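Side-chain contacts in N-acylethanolamine-hydrolyzing acid amidase subunit alpha (Caenorhabditis elegans, PDB 6DY3), which probably degrades bioactive fatty acid amides such as N-palmitoylethanolamine to ethanolamine and free fatty acids, acting together with a beta subunit formed by autocatalytic cleavage: residues R28-I33 and A82-L87; E46-I51 and I89-G94; S64-Y69 and E73-L78. All coordinates share one frame; numbering follows the deposited sequence.

Contact 1 (R28-I33 and A82-L87); sequences RWNQVI and ASESGL
A helix start packed on a helix end brings Asn30 and Ile33, in the first turn of helix 30-36, against Glu84 and Ser85, in the last turn of helix 72-85. The second helix closes with a Schellman motif: Leu87 N reaches back to Ala82 O, Gly86 N makes a weak bond to Ser83 O, and Gly86 takes the positive phi (70°) that glycine adopts most easily. At the more open edge, Asn30 lays its amide obliquely over the Glu84 chain, the amide and carboxylate planes 35° apart. Its ND2 is hydrogen-bonded to Gln27 OE1, which leaves OD1 on the side of Glu84, 3.4 Å from Glu84 CD. This is contact and not bonding. Glu84 comes to this place because its chain bends at chi2 (-69°), which folds the carboxylate back over the amide while its CB packs on Ile33. There Ile33 points at the partner helix, and Leu40 and Ile81 add to its surroundings. Its CG2 branch, anti to the backbone N, is the part that reaches Glu84 and Ser85, and an aliphatic side chain suits this buried position. The buried Ser85 hydroxyl is satisfied by Ile81 O of its own helix, leaving its methylene for packing. The Ile33 CG2 methyl is 3.8 Å from both Glu84 CB and Ser85 CB, and 3.5 Å from Ser85 N.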
ATOM      1  N   ARG A  28       9.053 -16.453  -9.858  1.00 52.23           N
ATOM      2  CA  ARG A  28       8.292 -16.387  -8.617  1.00 49.05           C
ATOM      3  C   ARG A  28       6.825 -16.046  -8.864  1.00 47.80           C
ATOM      4  O   ARG A  28       5.940 -16.534  -8.150  1.00 45.15           O
ATOM      5  CB  ARG A  28       8.930 -15.362  -7.684  1.00 48.86           C
ATOM      6  CG  ARG A  28      10.297 -15.766  -7.171  1.00 49.52           C
ATOM      7  CD  ARG A  28      10.933 -14.643  -6.378  1.00 49.73           C
ATOM      8  NE  ARG A  28      12.289 -14.973  -5.954  1.00 53.33           N
ATOM      9  CZ  ARG A  28      13.077 -14.150  -5.269  1.00 55.34           C
ATOM     10  NH1 ARG A  28      12.648 -12.943  -4.927  1.00 51.09           N
ATOM     11  NH2 ARG A  28      14.299 -14.535  -4.925  1.00 60.64           N
ATOM     12  N   TRP A  29       6.547 -15.199  -9.853  1.00 46.55           N
ATOM     13  CA  TRP A  29       5.199 -14.717 -10.102  1.00 44.48           C
ATOM     14  C   TRP A  29       4.506 -15.472 -11.227  1.00 46.51           C
ATOM     15  O   TRP A  29       3.448 -15.034 -11.690  1.00 49.06           O
ATOM     16  CB  TRP A  29       5.237 -13.222 -10.423  1.00 42.03           C
ATOM     17  CG  TRP A  29       5.781 -12.400  -9.303  1.00 40.94           C
ATOM     18  CD1 TRP A  29       7.059 -11.931  -9.170  1.00 41.11           C
ATOM     19  CD2 TRP A  29       5.067 -11.958  -8.143  1.00 39.79           C
ATOM     20  NE1 TRP A  29       7.180 -11.219  -7.999  1.00 40.16           N
ATOM     21  CE2 TRP A  29       5.971 -11.224  -7.352  1.00 39.35           C
ATOM     22  CE3 TRP A  29       3.749 -12.110  -7.700  1.00 39.25           C
ATOM     23  CZ2 TRP A  29       5.599 -10.644  -6.146  1.00 39.08           C
ATOM     24  CZ3 TRP A  29       3.383 -11.531  -6.502  1.00 38.31           C
ATOM     25  CH2 TRP A  29       4.300 -10.809  -5.739  1.00 37.92           C
ATOM     26  N   ASN A  30       5.060 -16.606 -11.660  1.00 46.57           N
ATOM     27  CA  ASN A  30       4.494 -17.323 -12.799  1.00 47.59           C
ATOM     28  C   ASN A  30       3.030 -17.677 -12.561  1.00 48.00           C
ATOM     29  O   ASN A  30       2.172 -17.424 -13.415  1.00 50.07           O
ATOM     30  CB  ASN A  30       5.306 -18.586 -13.083  1.00 47.82           C
ATOM     31  CG  ASN A  30       6.735 -18.286 -13.477  1.00 50.30           C
ATOM     32  OD1 ASN A  30       7.082 -17.158 -13.810  1.00 53.64           O
ATOM     33  ND2 ASN A  30       7.578 -19.303 -13.430  1.00 54.50           N
ATOM     34  N   GLN A  31       2.724 -18.269 -11.406  1.00 47.25           N
ATOM     35  CA  GLN A  31       1.364 -18.733 -11.159  1.00 47.56           C
ATOM     36  C   GLN A  31       0.395 -17.564 -11.043  1.00 48.33           C
ATOM     37  O   GLN A  31      -0.741 -17.640 -11.528  1.00 47.24           O
ATOM     38  CB  GLN A  31       1.330 -19.592  -9.897  1.00 50.86           C
ATOM     39  CG  GLN A  31       0.109 -20.473  -9.780  1.00 54.58           C
ATOM     40  CD  GLN A  31      -0.050 -21.405 -10.969  1.00 56.05           C
ATOM     41  OE1 GLN A  31       0.837 -22.210 -11.268  1.00 53.68           O
ATOM     42  NE2 GLN A  31      -1.185 -21.298 -11.656  1.00 55.70           N
ATOM     43  N   VAL A  32       0.819 -16.482 -10.387  1.00 48.78           N
ATOM     44  CA  VAL A  32      -0.019 -15.291 -10.279  1.00 45.91           C
ATOM     45  C   VAL A  32      -0.373 -14.767 -11.665  1.00 46.70           C
ATOM     46  O   VAL A  32      -1.539 -14.480 -11.962  1.00 45.92           O
ATOM     47  CB  VAL A  32       0.687 -14.217  -9.430  1.00 45.44           C
ATOM     48  CG1 VAL A  32      -0.052 -12.879  -9.502  1.00 44.94           C
ATOM     49  CG2 VAL A  32       0.808 -14.681  -7.983  1.00 45.61           C
ATOM     50  N   ILE A  33       0.633 -14.621 -12.533  1.00 50.82           N
ATOM     51  CA  ILE A  33       0.388 -14.104 -13.878  1.00 51.35           C
ATOM     52  C   ILE A  33      -0.491 -15.067 -14.665  1.00 54.30           C
ATOM     53  O   ILE A  33      -1.426 -14.653 -15.363  1.00 52.44           O
ATOM     54  CB  ILE A  33       1.726 -13.838 -14.598  1.00 49.88           C
ATOM     55  CG1 ILE A  33       2.554 -12.780 -13.856  1.00 49.55           C
ATOM     56  CG2 ILE A  33       1.492 -13.414 -16.045  1.00 49.86           C
ATOM     57  CD1 ILE A  33       1.862 -11.442 -13.679  1.00 53.59           C
ATOM     58  N   ALA A  82       7.182  -9.743 -17.175  1.00 58.97           N
ATOM     59  CA  ALA A  82       6.953  -9.329 -18.555  1.00 59.79           C
ATOM     60  C   ALA A  82       6.951 -10.526 -19.495  1.00 60.85           C
ATOM     61  O   ALA A  82       6.188 -10.560 -20.468  1.00 63.50           O
ATOM     62  CB  ALA A  82       8.013  -8.313 -18.977  1.00 61.10           C
ATOM     63  N   SER A  83       7.792 -11.522 -19.219  1.00 58.88           N
ATOM     64  CA  SER A  83       7.831 -12.706 -20.066  1.00 60.23           C
ATOM     65  C   SER A  83       6.572 -13.548 -19.899  1.00 61.93           C
ATOM     66  O   SER A  83       5.981 -13.994 -20.889  1.00 64.96           O
ATOM     67  CB  SER A  83       9.075 -13.532 -19.743  1.00 63.69           C
ATOM     68  OG  SER A  83       9.056 -14.768 -20.434  1.00 68.32           O
ATOM     69  N   GLU A  84       6.130 -13.755 -18.657  1.00 61.51           N
ATOM     70  CA  GLU A  84       4.962 -14.594 -18.421  1.00 61.33           C
ATOM     71  C   GLU A  84       3.689 -13.927 -18.927  1.00 62.03           C
ATOM     72  O   GLU A  84       2.830 -14.586 -19.523  1.00 64.37           O
ATOM     73  CB  GLU A  84       4.843 -14.911 -16.932  1.00 62.86           C
ATOM     74  CG  GLU A  84       5.920 -15.846 -16.414  1.00 69.20           C
ATOM     75  CD  GLU A  84       5.774 -17.264 -16.949  1.00 74.23           C
ATOM     76  OE1 GLU A  84       4.624 -17.746 -17.047  1.00 74.56           O
ATOM     77  OE2 GLU A  84       6.803 -17.897 -17.274  1.00 76.56           O
ATOM     78  N   SER A  85       3.550 -12.621 -18.701  1.00 59.88           N
ATOM     79  CA  SER A  85       2.361 -11.908 -19.146  1.00 59.75           C
ATOM     80  C   SER A  85       2.364 -11.646 -20.645  1.00 61.88           C
ATOM     81  O   SER A  85       1.294 -11.433 -21.228  1.00 60.16           O
ATOM     82  CB  SER A  85       2.236 -10.582 -18.395  1.00 56.24           C
ATOM     83  OG  SER A  85       3.326  -9.729 -18.692  1.00 51.93           O
ATOM     84  N   GLY A  86       3.531 -11.665 -21.282  1.00 61.85           N
ATOM     85  CA  GLY A  86       3.604 -11.299 -22.680  1.00 61.59           C
ATOM     86  C   GLY A  86       3.381  -9.826 -22.924  1.00 63.12           C
ATOM     87  O   GLY A  86       2.855  -9.451 -23.977  1.00 67.42           O
ATOM     88  N   LEU A  87       3.773  -8.976 -21.978  1.00 61.26           N
ATOM     89  CA  LEU A  87       3.564  -7.545 -22.077  1.00 58.88           C
ATOM     90  C   LEU A  87       4.903  -6.815 -22.037  1.00 55.35           C
ATOM     91  O   LEU A  87       5.835  -7.265 -21.365  1.00 55.25           O
ATOM     92  CB  LEU A  87       2.678  -7.055 -20.928  1.00 59.58           C
ATOM     93  CG  LEU A  87       1.284  -7.687 -20.930  1.00 63.73           C
ATOM     94  CD1 LEU A  87       0.613  -7.528 -19.576  1.00 65.74           C
ATOM     95  CD2 LEU A  87       0.422  -7.093 -22.035  1.00 63.85           C
TER

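Contact 2 (E46-I51 and I89-G94); sequences ETKKYI and IGEIVG
Lys48 reaches from near the C-terminal end of helix 40-48 to Glu91 in the first turn of helix 89-97, and these two side chains carry the contact. The CB of Lys48 already points toward the other helix. CG lies beside the backbone N, and these first two carbons mainly span the gap, for the backbones are well apart: the CA atoms of Lys48 and Glu91 are 8.1 Å from each other. Lys48 CD is the first atom to arrive, 3.7 Å from Glu91 CD, the carboxylate carbon. The chain then bends at chi3 (-57°), which takes CE along the carboxylate, 3.7 Å from Glu91 OE2. At the tip, Lys48 NZ donates a hydrogen bond to Glu91 OE2 at 3.0 Å, part of a salt bridge. The ammonium comes from above the carboxylate plane, 53° out of it, as expected when the methylenes of the lysine lie across that same group. Glu91 meets it with a chain extended beyond CG. Both side chains also touch Trp60 of helix 56-63. The neighbouring charges pair locally: Lys49 NZ binds Glu46 OE1 at 3.1 Å, on its syn side but 30° out of the carboxylate plane, within residues 46-51. Each residue type suits its end of a helix, because an acid near an N terminus and a base near a C terminus should both interact favourably with the helix dipole. Lysine and glutamate are also long enough to bridge the gap. The result is an interhelical salt bridge at the surface, joining the end of one helix to the start of another in this mostly helical subunit.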
ATOM      1  N   GLU A  46      -5.435   0.359 -19.805  1.00 56.00           N
ATOM      2  CA  GLU A  46      -6.239   1.339 -19.090  1.00 57.70           C
ATOM      3  C   GLU A  46      -5.410   2.160 -18.108  1.00 50.08           C
ATOM      4  O   GLU A  46      -5.724   3.331 -17.868  1.00 49.46           O
ATOM      5  CB  GLU A  46      -7.381   0.637 -18.351  1.00 59.68           C
ATOM      6  CG  GLU A  46      -8.472   1.580 -17.882  1.00 63.97           C
ATOM      7  CD  GLU A  46      -9.086   2.371 -19.029  1.00 67.83           C
ATOM      8  OE1 GLU A  46      -9.278   1.793 -20.124  1.00 67.69           O
ATOM      9  OE2 GLU A  46      -9.371   3.571 -18.835  1.00 68.47           O
ATOM     10  N   THR A  47      -4.359   1.569 -17.531  1.00 43.94           N
ATOM     11  CA  THR A  47      -3.500   2.312 -16.613  1.00 40.84           C
ATOM     12  C   THR A  47      -2.704   3.389 -17.341  1.00 41.38           C
ATOM     13  O   THR A  47      -2.545   4.502 -16.824  1.00 35.98           O
ATOM     14  CB  THR A  47      -2.553   1.357 -15.883  1.00 36.77           C
ATOM     15  OG1 THR A  47      -3.315   0.352 -15.215  1.00 38.91           O
ATOM     16  CG2 THR A  47      -1.718   2.102 -14.853  1.00 34.73           C
ATOM     17  N   LYS A  48      -2.184   3.072 -18.532  1.00 45.53           N
ATOM     18  CA  LYS A  48      -1.379   4.036 -19.274  1.00 45.80           C
ATOM     19  C   LYS A  48      -2.149   5.320 -19.540  1.00 44.79           C
ATOM     20  O   LYS A  48      -1.561   6.408 -19.552  1.00 41.52           O
ATOM     21  CB  LYS A  48      -0.918   3.429 -20.602  1.00 49.56           C
ATOM     22  CG  LYS A  48       0.032   2.240 -20.472  1.00 52.22           C
ATOM     23  CD  LYS A  48       0.727   1.930 -21.801  1.00 56.04           C
ATOM     24  CE  LYS A  48      -0.270   1.669 -22.930  1.00 61.28           C
ATOM     25  NZ  LYS A  48       0.414   1.500 -24.242  1.00 64.55           N
ATOM     26  N   LYS A  49      -3.462   5.217 -19.743  1.00 47.08           N
ATOM     27  CA  LYS A  49      -4.275   6.394 -20.016  1.00 45.63           C
ATOM     28  C   LYS A  49      -4.224   7.411 -18.884  1.00 43.59           C
ATOM     29  O   LYS A  49      -4.531   8.586 -19.110  1.00 44.01           O
ATOM     30  CB  LYS A  49      -5.714   5.959 -20.263  1.00 47.02           C
ATOM     31  CG  LYS A  49      -5.869   5.041 -21.458  1.00 52.99           C
ATOM     32  CD  LYS A  49      -7.315   4.635 -21.656  1.00 62.61           C
ATOM     33  CE  LYS A  49      -7.458   3.621 -22.780  1.00 69.32           C
ATOM     34  NZ  LYS A  49      -8.867   3.152 -22.932  1.00 73.09           N
ATOM     35  N   TYR A  50      -3.852   6.995 -17.674  1.00 42.87           N
ATOM     36  CA  TYR A  50      -3.780   7.917 -16.549  1.00 41.46           C
ATOM     37  C   TYR A  50      -2.482   8.709 -16.513  1.00 39.06           C
ATOM     38  O   TYR A  50      -2.399   9.693 -15.771  1.00 40.54           O
ATOM     39  CB  TYR A  50      -3.940   7.154 -15.236  1.00 42.46           C
ATOM     40  CG  TYR A  50      -5.360   6.702 -14.954  1.00 44.86           C
ATOM     41  CD1 TYR A  50      -6.206   7.460 -14.157  1.00 42.70           C
ATOM     42  CD2 TYR A  50      -5.849   5.512 -15.484  1.00 48.18           C
ATOM     43  CE1 TYR A  50      -7.501   7.043 -13.891  1.00 45.63           C
ATOM     44  CE2 TYR A  50      -7.141   5.088 -15.224  1.00 48.54           C
ATOM     45  CZ  TYR A  50      -7.962   5.855 -14.426  1.00 47.54           C
ATOM     46  OH  TYR A  50      -9.247   5.434 -14.165  1.00 47.47           O
ATOM     47  N   ILE A  51      -1.472   8.297 -17.269  1.00 43.83           N
ATOM     48  CA  ILE A  51      -0.213   9.044 -17.325  1.00 42.36           C
ATOM     49  C   ILE A  51      -0.421  10.282 -18.193  1.00 43.44           C
ATOM     50  O   ILE A  51      -0.927  10.155 -19.320  1.00 43.70           O
ATOM     51  CB  ILE A  51       0.911   8.171 -17.884  1.00 43.27           C
ATOM     52  CG1 ILE A  51       1.027   6.860 -17.101  1.00 43.46           C
ATOM     53  CG2 ILE A  51       2.238   8.923 -17.823  1.00 42.73           C
ATOM     54  CD1 ILE A  51       2.051   5.886 -17.659  1.00 43.99           C
ATOM     55  N   ILE A  89       8.097  -4.891 -21.157  1.00 46.30           N
ATOM     56  CA  ILE A  89       8.659  -4.674 -19.827  1.00 44.03           C
ATOM     57  C   ILE A  89       8.697  -3.197 -19.466  1.00 41.97           C
ATOM     58  O   ILE A  89       8.505  -2.834 -18.301  1.00 44.85           O
ATOM     59  CB  ILE A  89      10.065  -5.294 -19.732  1.00 42.46           C
ATOM     60  CG1 ILE A  89      10.610  -5.127 -18.312  1.00 43.56           C
ATOM     61  CG2 ILE A  89      11.001  -4.663 -20.750  1.00 41.42           C
ATOM     62  CD1 ILE A  89      11.885  -5.874 -18.058  1.00 49.05           C
ATOM     63  N   GLY A  90       8.938  -2.325 -20.439  1.00 39.31           N
ATOM     64  CA  GLY A  90       8.982  -0.905 -20.135  1.00 39.84           C
ATOM     65  C   GLY A  90       7.688  -0.401 -19.531  1.00 41.28           C
ATOM     66  O   GLY A  90       7.694   0.478 -18.663  1.00 39.28           O
ATOM     67  N   GLU A  91       6.557  -0.943 -19.985  1.00 43.43           N
ATOM     68  CA  GLU A  91       5.272  -0.547 -19.417  1.00 44.95           C
ATOM     69  C   GLU A  91       5.103  -1.105 -18.010  1.00 42.85           C
ATOM     70  O   GLU A  91       4.605  -0.412 -17.115  1.00 44.40           O
ATOM     71  CB  GLU A  91       4.136  -1.010 -20.330  1.00 48.93           C
ATOM     72  CG  GLU A  91       4.139  -0.335 -21.703  1.00 54.92           C
ATOM     73  CD  GLU A  91       3.013  -0.809 -22.615  1.00 61.56           C
ATOM     74  OE1 GLU A  91       2.298  -1.764 -22.241  1.00 63.00           O
ATOM     75  OE2 GLU A  91       2.847  -0.232 -23.711  1.00 64.55           O
ATOM     76  N   ILE A  92       5.540  -2.344 -17.790  1.00 43.95           N
ATOM     77  CA  ILE A  92       5.435  -2.946 -16.465  1.00 44.89           C
ATOM     78  C   ILE A  92       6.300  -2.190 -15.466  1.00 42.41           C
ATOM     79  O   ILE A  92       5.884  -1.938 -14.328  1.00 40.77           O
ATOM     80  CB  ILE A  92       5.804  -4.440 -16.539  1.00 47.42           C
ATOM     81  CG1 ILE A  92       4.668  -5.198 -17.232  1.00 47.61           C
ATOM     82  CG2 ILE A  92       6.112  -5.011 -15.143  1.00 47.52           C
ATOM     83  CD1 ILE A  92       4.981  -6.637 -17.539  1.00 52.89           C
ATOM     84  N   VAL A  93       7.518  -1.820 -15.870  1.00 43.26           N
ATOM     85  CA  VAL A  93       8.385  -1.028 -15.000  1.00 42.95           C
ATOM     86  C   VAL A  93       7.738   0.321 -14.694  1.00 40.22           C
ATOM     87  O   VAL A  93       7.747   0.784 -13.547  1.00 41.16           O
ATOM     88  CB  VAL A  93       9.773  -0.853 -15.649  1.00 44.86           C
ATOM     89  CG1 VAL A  93      10.612   0.183 -14.884  1.00 42.90           C
ATOM     90  CG2 VAL A  93      10.499  -2.189 -15.719  1.00 46.98           C
ATOM     91  N   GLY A  94       7.180   0.974 -15.717  1.00 35.24           N
ATOM     92  CA  GLY A  94       6.558   2.267 -15.504  1.00 34.87           C
ATOM     93  C   GLY A  94       5.408   2.217 -14.512  1.00 40.01           C
ATOM     94  O   GLY A  94       5.307   3.058 -13.617  1.00 40.03           O
TER

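Contact 3 (S64-Y69 and E73-L78); sequences SKIDRY and EIQEEL
Ile66 and Leu78 make the buried, mainly apolar side of this contact. The isoleucine is fully stretched, with CG1 anti to the backbone N (chi1 -177°) and CD1 anti again beyond it, a shape that drives the CD1 methyl into the helix surface. There CD1 lies 4.1 Å from Leu78 CB and 4.0 Å from Gln75 O. Ile89 and Val93 of helix 89-97 close in on the same side chain, and a bulky aliphatic residue fits such a buried place. The setting is the loop linking the successive helices 56-63 and 72-85: residues 64-69 leave the first through an inverse gamma turn centred on Lys65 and fold back on the second. Toward solvent the packing changes character. Gln75 extends beyond CG and sets its amide against the backbone of Asp67, its NE2 3.4 Å from Asp67 CA. That nitrogen has its hydrogen bond with Phe70 O, in the same connection, so glutamine serves both as a flat cover and as a donor to a loop carbonyl. Asp67 meets the amide with its CA and, a little farther off, its CB, 3.9 Å from Gln75 OE1, while its carboxylate leads away from the helix on an exposed residue.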
ATOM      1  N   SER A  64      12.879   1.891 -19.774  1.00 48.82           N
ATOM      2  CA  SER A  64      13.737   0.886 -20.384  1.00 49.63           C
ATOM      3  C   SER A  64      15.066   0.748 -19.654  1.00 54.32           C
ATOM      4  O   SER A  64      15.733  -0.282 -19.796  1.00 58.67           O
ATOM      5  CB  SER A  64      14.000   1.230 -21.847  1.00 48.04           C
ATOM      6  OG  SER A  64      14.717   2.446 -21.947  1.00 51.14           O
ATOM      7  N   LYS A  65      15.462   1.760 -18.880  1.00 57.09           N
ATOM      8  CA  LYS A  65      16.720   1.732 -18.146  1.00 58.96           C
ATOM      9  C   LYS A  65      16.532   0.984 -16.829  1.00 55.92           C
ATOM     10  O   LYS A  65      16.848   1.504 -15.753  1.00 58.03           O
ATOM     11  CB  LYS A  65      17.214   3.163 -17.903  1.00 62.70           C
ATOM     12  CG  LYS A  65      17.179   4.063 -19.140  1.00 65.85           C
ATOM     13  CD  LYS A  65      18.539   4.182 -19.791  1.00 69.76           C
ATOM     14  CE  LYS A  65      18.440   4.881 -21.136  1.00 72.98           C
ATOM     15  NZ  LYS A  65      17.813   4.014 -22.171  1.00 73.56           N
ATOM     16  N   ILE A  66      16.028  -0.249 -16.914  1.00 50.13           N
ATOM     17  CA  ILE A  66      15.570  -0.968 -15.729  1.00 51.19           C
ATOM     18  C   ILE A  66      16.689  -1.151 -14.712  1.00 53.53           C
ATOM     19  O   ILE A  66      16.441  -1.172 -13.500  1.00 52.04           O
ATOM     20  CB  ILE A  66      14.962  -2.323 -16.147  1.00 52.91           C
ATOM     21  CG1 ILE A  66      14.405  -3.050 -14.926  1.00 52.50           C
ATOM     22  CG2 ILE A  66      16.002  -3.178 -16.869  1.00 56.14           C
ATOM     23  CD1 ILE A  66      13.760  -4.374 -15.240  1.00 55.71           C
ATOM     24  N   ASP A  67      17.930  -1.292 -15.173  1.00 59.86           N
ATOM     25  CA  ASP A  67      19.038  -1.563 -14.263  1.00 62.72           C
ATOM     26  C   ASP A  67      19.351  -0.401 -13.327  1.00 60.23           C
ATOM     27  O   ASP A  67      20.139  -0.582 -12.394  1.00 60.36           O
ATOM     28  CB  ASP A  67      20.292  -1.920 -15.058  1.00 67.28           C
ATOM     29  CG  ASP A  67      20.548  -0.959 -16.201  1.00 72.15           C
ATOM     30  OD1 ASP A  67      19.939  -1.144 -17.278  1.00 70.11           O
ATOM     31  OD2 ASP A  67      21.350  -0.016 -16.018  1.00 76.63           O
ATOM     32  N   ARG A  68      18.754   0.772 -13.538  1.00 55.96           N
ATOM     33  CA  ARG A  68      19.125   1.956 -12.773  1.00 53.95           C
ATOM     34  C   ARG A  68      18.280   2.164 -11.524  1.00 51.10           C
ATOM     35  O   ARG A  68      18.704   2.905 -10.632  1.00 53.58           O
ATOM     36  CB  ARG A  68      19.022   3.205 -13.660  1.00 55.52           C
ATOM     37  CG  ARG A  68      19.780   3.092 -14.969  1.00 62.61           C
ATOM     38  CD  ARG A  68      19.714   4.380 -15.775  1.00 69.41           C
ATOM     39  NE  ARG A  68      20.547   5.432 -15.201  1.00 75.31           N
ATOM     40  CZ  ARG A  68      21.831   5.621 -15.492  1.00 78.00           C
ATOM     41  NH1 ARG A  68      22.451   4.827 -16.356  1.00 75.33           N
ATOM     42  NH2 ARG A  68      22.500   6.612 -14.915  1.00 82.28           N
ATOM     43  N   TYR A  69      17.103   1.539 -11.430  1.00 45.90           N
ATOM     44  CA  TYR A  69      16.177   1.819 -10.339  1.00 45.12           C
ATOM     45  C   TYR A  69      16.000   0.673  -9.355  1.00 44.95           C
ATOM     46  O   TYR A  69      15.568   0.921  -8.224  1.00 42.25           O
ATOM     47  CB  TYR A  69      14.791   2.176 -10.899  1.00 42.53           C
ATOM     48  CG  TYR A  69      14.823   3.019 -12.150  1.00 40.13           C
ATOM     49  CD1 TYR A  69      15.316   4.309 -12.121  1.00 41.30           C
ATOM     50  CD2 TYR A  69      14.354   2.523 -13.358  1.00 39.83           C
ATOM     51  CE1 TYR A  69      15.343   5.087 -13.258  1.00 45.85           C
ATOM     52  CE2 TYR A  69      14.375   3.291 -14.503  1.00 40.59           C
ATOM     53  CZ  TYR A  69      14.875   4.577 -14.446  1.00 44.42           C
ATOM     54  OH  TYR A  69      14.910   5.367 -15.573  1.00 43.81           O
ATOM     55  N   GLU A  73      17.752  -8.569  -8.108  1.00 53.84           N
ATOM     56  CA  GLU A  73      16.646  -9.461  -7.779  1.00 51.66           C
ATOM     57  C   GLU A  73      15.333  -8.926  -8.335  1.00 50.67           C
ATOM     58  O   GLU A  73      14.588  -9.647  -9.007  1.00 53.41           O
ATOM     59  CB  GLU A  73      16.557  -9.640  -6.262  1.00 53.04           C
ATOM     60  CG  GLU A  73      15.403 -10.532  -5.807  1.00 57.42           C
ATOM     61  CD  GLU A  73      15.219 -10.544  -4.296  1.00 58.61           C
ATOM     62  OE1 GLU A  73      15.845  -9.714  -3.603  1.00 56.53           O
ATOM     63  OE2 GLU A  73      14.448 -11.392  -3.802  1.00 61.27           O
ATOM     64  N   ILE A  74      15.035  -7.653  -8.067  1.00 44.92           N
ATOM     65  CA  ILE A  74      13.781  -7.082  -8.540  1.00 43.48           C
ATOM     66  C   ILE A  74      13.777  -6.990 -10.062  1.00 43.57           C
ATOM     67  O   ILE A  74      12.724  -7.126 -10.699  1.00 43.27           O
ATOM     68  CB  ILE A  74      13.547  -5.706  -7.885  1.00 42.59           C
ATOM     69  CG1 ILE A  74      13.385  -5.836  -6.365  1.00 42.14           C
ATOM     70  CG2 ILE A  74      12.329  -5.014  -8.490  1.00 41.76           C
ATOM     71  CD1 ILE A  74      12.180  -6.645  -5.917  1.00 42.08           C
ATOM     72  N   GLN A  75      14.937  -6.740 -10.671  1.00 44.40           N
ATOM     73  CA  GLN A  75      15.010  -6.703 -12.128  1.00 48.34           C
ATOM     74  C   GLN A  75      14.554  -8.026 -12.729  1.00 52.66           C
ATOM     75  O   GLN A  75      13.778  -8.053 -13.691  1.00 52.87           O
ATOM     76  CB  GLN A  75      16.438  -6.387 -12.568  1.00 51.10           C
ATOM     77  CG  GLN A  75      16.902  -4.993 -12.231  1.00 50.45           C
ATOM     78  CD  GLN A  75      18.334  -4.748 -12.657  1.00 52.82           C
ATOM     79  OE1 GLN A  75      18.772  -5.220 -13.711  1.00 54.01           O
ATOM     80  NE2 GLN A  75      19.075  -4.007 -11.841  1.00 53.14           N
ATOM     81  N   GLU A  76      15.026  -9.139 -12.171  1.00 57.52           N
ATOM     82  CA  GLU A  76      14.675 -10.437 -12.728  1.00 64.59           C
ATOM     83  C   GLU A  76      13.196 -10.746 -12.527  1.00 63.13           C
ATOM     84  O   GLU A  76      12.564 -11.359 -13.395  1.00 69.22           O
ATOM     85  CB  GLU A  76      15.552 -11.518 -12.100  1.00 70.71           C
ATOM     86  CG  GLU A  76      17.025 -11.379 -12.431  1.00 76.68           C
ATOM     87  CD  GLU A  76      17.884 -12.406 -11.717  1.00 86.01           C
ATOM     88  OE1 GLU A  76      17.338 -13.426 -11.237  1.00 89.07           O
ATOM     89  OE2 GLU A  76      19.111 -12.190 -11.628  1.00 90.02           O
ATOM     90  N   GLU A  77      12.618 -10.316 -11.403  1.00 53.15           N
ATOM     91  CA  GLU A  77      11.184 -10.504 -11.200  1.00 49.19           C
ATOM     92  C   GLU A  77      10.389  -9.746 -12.253  1.00 49.21           C
ATOM     93  O   GLU A  77       9.471 -10.294 -12.872  1.00 48.70           O
ATOM     94  CB  GLU A  77      10.777 -10.046  -9.800  1.00 50.35           C
ATOM     95  CG  GLU A  77      11.305 -10.905  -8.672  1.00 52.78           C
ATOM     96  CD  GLU A  77      10.609 -10.612  -7.349  1.00 53.52           C
ATOM     97  OE1 GLU A  77       9.589  -9.891  -7.364  1.00 54.84           O
ATOM     98  OE2 GLU A  77      11.074 -11.105  -6.298  1.00 52.44           O
ATOM     99  N   LEU A  78      10.733  -8.476 -12.471  1.00 52.80           N
ATOM    100  CA  LEU A  78      10.025  -7.679 -13.465  1.00 53.63           C
ATOM    101  C   LEU A  78      10.182  -8.273 -14.857  1.00 53.58           C
ATOM    102  O   LEU A  78       9.218  -8.324 -15.630  1.00 56.76           O
ATOM    103  CB  LEU A  78      10.532  -6.241 -13.431  1.00 53.72           C
ATOM    104  CG  LEU A  78      10.170  -5.453 -12.170  1.00 52.08           C
ATOM    105  CD1 LEU A  78      10.975  -4.163 -12.106  1.00 54.77           C
ATOM    106  CD2 LEU A  78       8.664  -5.159 -12.114  1.00 47.11           C
TER

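How the contacts relate
From the N terminus the chain passes through residues 28-33, 46-51 and 64-69, then returns through their partners 73-78, 82-87 and 89-94. Contact 3 closes the shortest loop, folding the link between helices 56-63 and 72-85 back onto the second of them, and is nested inside the loops closed by both contact 1 and contact 2. Those two cross, because their segments alternate. Contacts 1 and 3 share helix 72-85, and Arg28 NH1 ties them through salt bridges to Glu73 OE2 and Glu77 OE2. Contacts 1 and 2 meet where Ile92 CD1 packs on Ala82 and Ser85. Ile92 CG2 packs on Leu78 CD2, and Ile89 and Val93 on Ile66, linking contact 2 to contact 3.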